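PDB 4Z3N: putative drug/sodium antiporter from Escherichia coli, which probably exports drug-like small molecules, including the genotoxin colibactin, across the cell membrane as an antiporter of the MATE family. Local coordinates for residues A[67-77]-A[147-158]. Numbering follows the deposited sequence.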
ATOM      1  N   ILE A  67      26.862   1.426  14.439  1.00 84.37           N
ATOM      2  CA  ILE A  67      27.239   2.816  14.231  1.00 86.78           C
ATOM      3  C   ILE A  67      26.398   3.398  13.076  1.00 85.00           C
ATOM      4  O   ILE A  67      25.566   4.293  13.274  1.00 78.86           O
ATOM      5  CB  ILE A  67      28.760   2.925  13.956  1.00 87.57           C
ATOM      6  CG1 ILE A  67      29.520   2.034  14.945  1.00 89.74           C
ATOM      7  CG2 ILE A  67      29.242   4.363  14.063  1.00 86.01           C
ATOM      8  CD1 ILE A  67      31.018   2.120  14.837  1.00 95.29           C
ATOM      9  N   ILE A  68      26.602   2.853  11.879  1.00 78.14           N
ATOM     10  CA  ILE A  68      25.829   3.204  10.691  1.00 75.94           C
ATOM     11  C   ILE A  68      24.359   2.768  10.815  1.00 76.24           C
ATOM     12  O   ILE A  68      23.527   3.083   9.963  1.00 74.13           O
ATOM     13  CB  ILE A  68      26.463   2.580   9.418  1.00 75.35           C
ATOM     14  CG1 ILE A  68      27.889   3.095   9.230  1.00 78.76           C
ATOM     15  CG2 ILE A  68      25.657   2.908   8.171  1.00 74.70           C
ATOM     16  CD1 ILE A  68      28.473   2.785   7.869  1.00 79.01           C
ATOM     17  N   ALA A  69      24.029   2.093  11.911  1.00 78.09           N
ATOM     18  CA  ALA A  69      22.752   1.399  12.044  1.00 72.49           C
ATOM     19  C   ALA A  69      21.610   2.375  12.292  1.00 69.35           C
ATOM     20  O   ALA A  69      20.482   1.959  12.524  1.00 66.89           O
ATOM     21  CB  ALA A  69      22.820   0.368  13.168  1.00 73.87           C
ATOM     22  N   GLY A  70      21.923   3.671  12.285  1.00 72.11           N
ATOM     23  CA  GLY A  70      20.919   4.721  12.189  1.00 70.23           C
ATOM     24  C   GLY A  70      20.365   4.884  10.771  1.00 77.49           C
ATOM     25  O   GLY A  70      19.660   5.849  10.466  1.00 76.42           O
ATOM     26  N   VAL A  71      20.711   3.946   9.890  1.00 74.82           N
ATOM     27  CA  VAL A  71      20.038   3.798   8.609  1.00 65.26           C
ATOM     28  C   VAL A  71      18.548   3.568   8.884  1.00 68.60           C
ATOM     29  O   VAL A  71      17.679   4.022   8.135  1.00 68.84           O
ATOM     30  CB  VAL A  71      20.628   2.612   7.777  1.00 64.41           C
ATOM     31  CG1 VAL A  71      20.081   1.285   8.265  1.00 58.13           C
ATOM     32  CG2 VAL A  71      20.328   2.767   6.295  1.00 62.31           C
ATOM     33  N   GLY A  72      18.263   2.864   9.977  1.00 67.67           N
ATOM     34  CA  GLY A  72      16.899   2.534  10.346  1.00 61.43           C
ATOM     35  C   GLY A  72      16.106   3.766  10.721  1.00 62.94           C
ATOM     36  O   GLY A  72      14.887   3.790  10.604  1.00 69.78           O
ATOM     37  N   LEU A  73      16.803   4.794  11.178  1.00 65.86           N
ATOM     38  CA  LEU A  73      16.168   6.058  11.531  1.00 66.80           C
ATOM     39  C   LEU A  73      15.485   6.665  10.308  1.00 67.31           C
ATOM     40  O   LEU A  73      14.450   7.323  10.414  1.00 68.54           O
ATOM     41  CB  LEU A  73      17.209   7.025  12.116  1.00 65.13           C
ATOM     42  CG  LEU A  73      16.841   8.430  12.593  1.00 62.52           C
ATOM     43  CD1 LEU A  73      17.912   8.913  13.534  1.00 78.65           C
ATOM     44  CD2 LEU A  73      16.724   9.401  11.447  1.00 66.08           C
ATOM     45  N   VAL A  74      16.068   6.424   9.141  1.00 64.06           N
ATOM     46  CA  VAL A  74      15.609   7.065   7.919  1.00 64.36           C
ATOM     47  C   VAL A  74      14.583   6.191   7.189  1.00 62.90           C
ATOM     48  O   VAL A  74      14.126   6.527   6.093  1.00 53.17           O
ATOM     49  CB  VAL A  74      16.800   7.387   6.979  1.00 58.84           C
ATOM     50  CG1 VAL A  74      17.093   6.220   6.048  1.00 56.50           C
ATOM     51  CG2 VAL A  74      16.524   8.648   6.185  1.00 54.73           C
ATOM     52  N   PHE A  75      14.220   5.073   7.812  1.00 63.15           N
ATOM     53  CA  PHE A  75      13.291   4.115   7.217  1.00 59.05           C
ATOM     54  C   PHE A  75      11.919   4.716   6.887  1.00 56.21           C
ATOM     55  O   PHE A  75      11.385   4.484   5.805  1.00 51.76           O
ATOM     56  CB  PHE A  75      13.117   2.910   8.144  1.00 59.35           C
ATOM     57  CG  PHE A  75      12.225   1.850   7.589  1.00 59.76           C
ATOM     58  CD1 PHE A  75      12.682   0.985   6.613  1.00 63.11           C
ATOM     59  CD2 PHE A  75      10.918   1.720   8.035  1.00 64.52           C
ATOM     60  CE1 PHE A  75      11.850  -0.002   6.086  1.00 65.38           C
ATOM     61  CE2 PHE A  75      10.084   0.736   7.515  1.00 64.43           C
ATOM     62  CZ  PHE A  75      10.553  -0.122   6.539  1.00 59.80           C
ATOM     63  N   PRO A  76      11.335   5.482   7.823  1.00 60.15           N
ATOM     64  CA  PRO A  76      10.052   6.146   7.554  1.00 54.87           C
ATOM     65  C   PRO A  76      10.047   7.011   6.289  1.00 50.03           C
ATOM     66  O   PRO A  76       8.999   7.160   5.665  1.00 47.06           O
ATOM     67  CB  PRO A  76       9.849   7.020   8.789  1.00 45.41           C
ATOM     68  CG  PRO A  76      10.567   6.306   9.857  1.00 53.19           C
ATOM     69  CD  PRO A  76      11.764   5.667   9.217  1.00 57.86           C
ATOM     70  N   VAL A  77      11.187   7.586   5.924  1.00 50.14           N
ATOM     71  CA  VAL A  77      11.215   8.474   4.767  1.00 49.35           C
ATOM     72  C   VAL A  77      11.028   7.651   3.491  1.00 44.22           C
ATOM     73  O   VAL A  77      10.305   8.058   2.580  1.00 41.77           O
ATOM     74  CB  VAL A  77      12.522   9.314   4.706  1.00 43.18           C
ATOM     75  CG1 VAL A  77      12.767   9.835   3.300  1.00 34.45           C
ATOM     76  CG2 VAL A  77      12.430  10.478   5.683  1.00 38.96           C
ATOM     77  N   ILE A 147      24.291   8.748  16.594  1.00100.75           N
ATOM     78  CA  ILE A 147      23.964   8.773  15.178  1.00 92.80           C
ATOM     79  C   ILE A 147      23.293  10.074  14.741  1.00 89.81           C
ATOM     80  O   ILE A 147      22.144  10.340  15.083  1.00 89.89           O
ATOM     81  CB  ILE A 147      23.040   7.596  14.825  1.00 87.58           C
ATOM     82  CG1 ILE A 147      21.802   7.606  15.715  1.00 75.59           C
ATOM     83  CG2 ILE A 147      23.774   6.272  14.991  1.00 93.13           C
ATOM     84  CD1 ILE A 147      20.803   6.540  15.367  1.00 77.23           C
ATOM     85  N   ILE A 148      24.040  10.897  14.012  1.00 91.06           N
ATOM     86  CA  ILE A 148      23.480  12.021  13.265  1.00 83.85           C
ATOM     87  C   ILE A 148      24.093  12.083  11.864  1.00 79.32           C
ATOM     88  O   ILE A 148      23.385  12.004  10.864  1.00 78.40           O
ATOM     89  CB  ILE A 148      23.668  13.373  13.985  1.00 86.07           C
ATOM     90  CG1 ILE A 148      23.003  14.482  13.166  1.00 81.05           C
ATOM     91  CG2 ILE A 148      25.150  13.663  14.273  1.00 91.97           C
ATOM     92  CD1 ILE A 148      23.135  15.857  13.761  1.00 82.15           C
ATOM     93  N   GLY A 149      25.409  12.286  11.812  1.00 81.30           N
ATOM     94  CA  GLY A 149      26.144  12.363  10.562  1.00 75.90           C
ATOM     95  C   GLY A 149      25.827  11.186   9.670  1.00 73.20           C
ATOM     96  O   GLY A 149      25.694  11.343   8.454  1.00 72.91           O
ATOM     97  N   TYR A 150      25.688  10.010  10.277  1.00 76.93           N
ATOM     98  CA  TYR A 150      25.234   8.824   9.555  1.00 76.52           C
ATOM     99  C   TYR A 150      23.790   8.986   9.099  1.00 66.75           C
ATOM    100  O   TYR A 150      23.434   8.606   7.986  1.00 64.47           O
ATOM    101  CB  TYR A 150      25.379   7.568  10.420  1.00 78.55           C
ATOM    102  CG  TYR A 150      26.809   7.112  10.550  1.00 81.99           C
ATOM    103  CD1 TYR A 150      27.473   6.540   9.470  1.00 77.13           C
ATOM    104  CD2 TYR A 150      27.504   7.269  11.744  1.00 83.13           C
ATOM    105  CE1 TYR A 150      28.786   6.129   9.575  1.00 82.51           C
ATOM    106  CE2 TYR A 150      28.821   6.858  11.859  1.00 85.98           C
ATOM    107  CZ  TYR A 150      29.458   6.288  10.769  1.00 84.90           C
ATOM    108  OH  TYR A 150      30.770   5.872  10.864  1.00 80.41           O
ATOM    109  N   ALA A 151      22.972   9.568   9.968  1.00 67.37           N
ATOM    110  CA  ALA A 151      21.571   9.824   9.666  1.00 64.72           C
ATOM    111  C   ALA A 151      21.400  10.806   8.501  1.00 58.96           C
ATOM    112  O   ALA A 151      20.640  10.535   7.572  1.00 60.23           O
ATOM    113  CB  ALA A 151      20.861  10.338  10.906  1.00 64.29           C
ATOM    114  N   THR A 152      22.116  11.931   8.546  1.00 58.10           N
ATOM    115  CA  THR A 152      21.992  12.979   7.528  1.00 56.12           C
ATOM    116  C   THR A 152      22.440  12.522   6.141  1.00 51.99           C
ATOM    117  O   THR A 152      21.867  12.925   5.137  1.00 46.10           O
ATOM    118  CB  THR A 152      22.815  14.232   7.893  1.00 54.47           C
ATOM    119  OG1 THR A 152      22.425  14.713   9.185  1.00 60.14           O
ATOM    120  CG2 THR A 152      22.607  15.329   6.858  1.00 47.23           C
ATOM    121  N   GLU A 153      23.480  11.698   6.092  1.00 53.07           N
ATOM    122  CA  GLU A 153      24.032  11.239   4.823  1.00 48.16           C
ATOM    123  C   GLU A 153      23.032  10.345   4.085  1.00 47.62           C
ATOM    124  O   GLU A 153      22.819  10.455   2.874  1.00 43.39           O
ATOM    125  CB  GLU A 153      25.348  10.499   5.069  1.00 44.98           C
ATOM    126  CG  GLU A 153      26.102  10.105   3.806  1.00 45.11           C
ATOM    127  CD  GLU A 153      27.425   9.393   4.106  1.00 53.08           C
ATOM    128  OE1 GLU A 153      27.670   9.031   5.287  1.00 47.08           O
ATOM    129  OE2 GLU A 153      28.227   9.203   3.156  1.00 47.10           O
ATOM    130  N   PHE A 154      22.411   9.466   4.849  1.00 49.14           N
ATOM    131  CA  PHE A 154      21.430   8.543   4.331  1.00 46.02           C
ATOM    132  C   PHE A 154      20.114   9.230   3.964  1.00 45.77           C
ATOM    133  O   PHE A 154      19.452   8.856   2.995  1.00 38.54           O
ATOM    134  CB  PHE A 154      21.218   7.447   5.369  1.00 53.54           C
ATOM    135  CG  PHE A 154      22.279   6.368   5.322  1.00 63.69           C
ATOM    136  CD1 PHE A 154      22.306   5.489   4.234  1.00 65.48           C
ATOM    137  CD2 PHE A 154      23.218   6.240   6.353  1.00 63.15           C
ATOM    138  CE1 PHE A 154      23.291   4.532   4.161  1.00 65.23           C
ATOM    139  CE2 PHE A 154      24.198   5.289   6.351  1.00 67.65           C
ATOM    140  CZ  PHE A 154      24.257   4.420   5.257  1.00 65.01           C
ATOM    141  N   TYR A 155      19.761  10.256   4.736  1.00 43.81           N
ATOM    142  CA  TYR A 155      18.633  11.103   4.411  1.00 42.58           C
ATOM    143  C   TYR A 155      18.845  11.752   3.037  1.00 42.43           C
ATOM    144  O   TYR A 155      17.960  11.750   2.179  1.00 41.50           O
ATOM    145  CB  TYR A 155      18.435  12.161   5.498  1.00 43.83           C
ATOM    146  CG  TYR A 155      17.417  13.243   5.150  1.00 45.86           C
ATOM    147  CD1 TYR A 155      16.049  13.028   5.311  1.00 42.04           C
ATOM    148  CD2 TYR A 155      17.826  14.484   4.683  1.00 43.30           C
ATOM    149  CE1 TYR A 155      15.129  14.017   5.011  1.00 39.56           C
ATOM    150  CE2 TYR A 155      16.911  15.474   4.378  1.00 44.81           C
ATOM    151  CZ  TYR A 155      15.569  15.235   4.545  1.00 43.47           C
ATOM    152  OH  TYR A 155      14.664  16.220   4.233  1.00 47.32           O
ATOM    153  N   TYR A 156      20.039  12.287   2.840  1.00 42.18           N
ATOM    154  CA  TYR A 156      20.434  12.905   1.587  1.00 41.16           C
ATOM    155  C   TYR A 156      20.456  11.920   0.402  1.00 39.99           C
ATOM    156  O   TYR A 156      19.998  12.234  -0.687  1.00 35.89           O
ATOM    157  CB  TYR A 156      21.808  13.544   1.766  1.00 46.40           C
ATOM    158  CG  TYR A 156      21.810  14.915   2.420  1.00 53.66           C
ATOM    159  CD1 TYR A 156      20.699  15.763   2.353  1.00 49.44           C
ATOM    160  CD2 TYR A 156      22.944  15.372   3.081  1.00 53.80           C
ATOM    161  CE1 TYR A 156      20.730  17.026   2.940  1.00 54.06           C
ATOM    162  CE2 TYR A 156      22.983  16.618   3.672  1.00 60.05           C
ATOM    163  CZ  TYR A 156      21.889  17.446   3.604  1.00 64.98           C
ATOM    164  OH  TYR A 156      21.987  18.685   4.211  1.00 64.90           O
ATOM    165  N   TYR A 157      20.996  10.728   0.615  1.00 40.87           N
ATOM    166  CA  TYR A 157      20.975   9.710  -0.423  1.00 38.14           C
ATOM    167  C   TYR A 157      19.526   9.336  -0.757  1.00 36.62           C
ATOM    168  O   TYR A 157      19.185   9.125  -1.925  1.00 37.31           O
ATOM    169  CB  TYR A 157      21.768   8.472   0.014  1.00 38.06           C
ATOM    170  CG  TYR A 157      23.261   8.702   0.191  1.00 38.20           C
ATOM    171  CD1 TYR A 157      23.929   9.673  -0.540  1.00 35.83           C
ATOM    172  CD2 TYR A 157      23.999   7.934   1.085  1.00 42.59           C
ATOM    173  CE1 TYR A 157      25.291   9.875  -0.392  1.00 36.41           C
ATOM    174  CE2 TYR A 157      25.362   8.132   1.249  1.00 41.08           C
ATOM    175  CZ  TYR A 157      26.005   9.103   0.506  1.00 42.57           C
ATOM    176  OH  TYR A 157      27.367   9.304   0.669  1.00 45.85           O
ATOM    177  N   SER A 158      18.681   9.263   0.269  1.00 31.24           N
ATOM    178  CA  SER A 158      17.242   9.064   0.091  1.00 32.82           C
ATOM    179  C   SER A 158      16.589  10.106  -0.842  1.00 35.34           C
ATOM    180  O   SER A 158      15.711   9.779  -1.636  1.00 31.99           O
ATOM    181  CB  SER A 158      16.526   9.100   1.450  1.00 37.53           C
ATOM    182  OG  SER A 158      16.867   7.999   2.277  1.00 38.45           O
TER
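I68 and V71 bring methyl groups against the F154 ring, in the packing of a 3-10 lead-in and helix start against a second helix within the N-terminal MatE region of this MATE transporter. The 3-10 segment (69-74) that leads into helix 75-101 runs along the start of helix 149-159, and no hydrogen bond joins the two segments. V71 CG2 lies over one face of the F154 ring, 4.1 Å from its centroid and 15° off the normal, whereas I68 CG2 approaches CE2 and CZ of the same ring obliquely. Next to it, the Y150 ring presents a face to the backbone: I68 CA stands 4.2 Å from the ring centroid, displaced toward the rim, and I67 CG2 reaches CE2. In Y150 and F154 alike CG is anti to the carbonyl carbon (chi1 -75° and -81°), an orientation that lays the two rings, one helical turn apart, against 67-77. I147 CD1 rests 3.7 Å from G70 CA, in the place a side chain on that residue would take; L73 CD1 spans I147 CD1 and A151 CB. Farther along, V74 CG2 packs 3.7 Å from Y155 CA and also meets the Y155 ring at its edge, as does V77 CG2. Beyond this first shell, L73 and Y155 also touch helix 134-139, while I68 and F154 touch helix 209-232. Y155 OH is hydrogen-bonded to G130 O, which fixes the far end of that ring. S158 OG, which touches V74 CG2, donates to F154 O at 2.8 Å, on the opposite face of the carbonyl plane from S158 N.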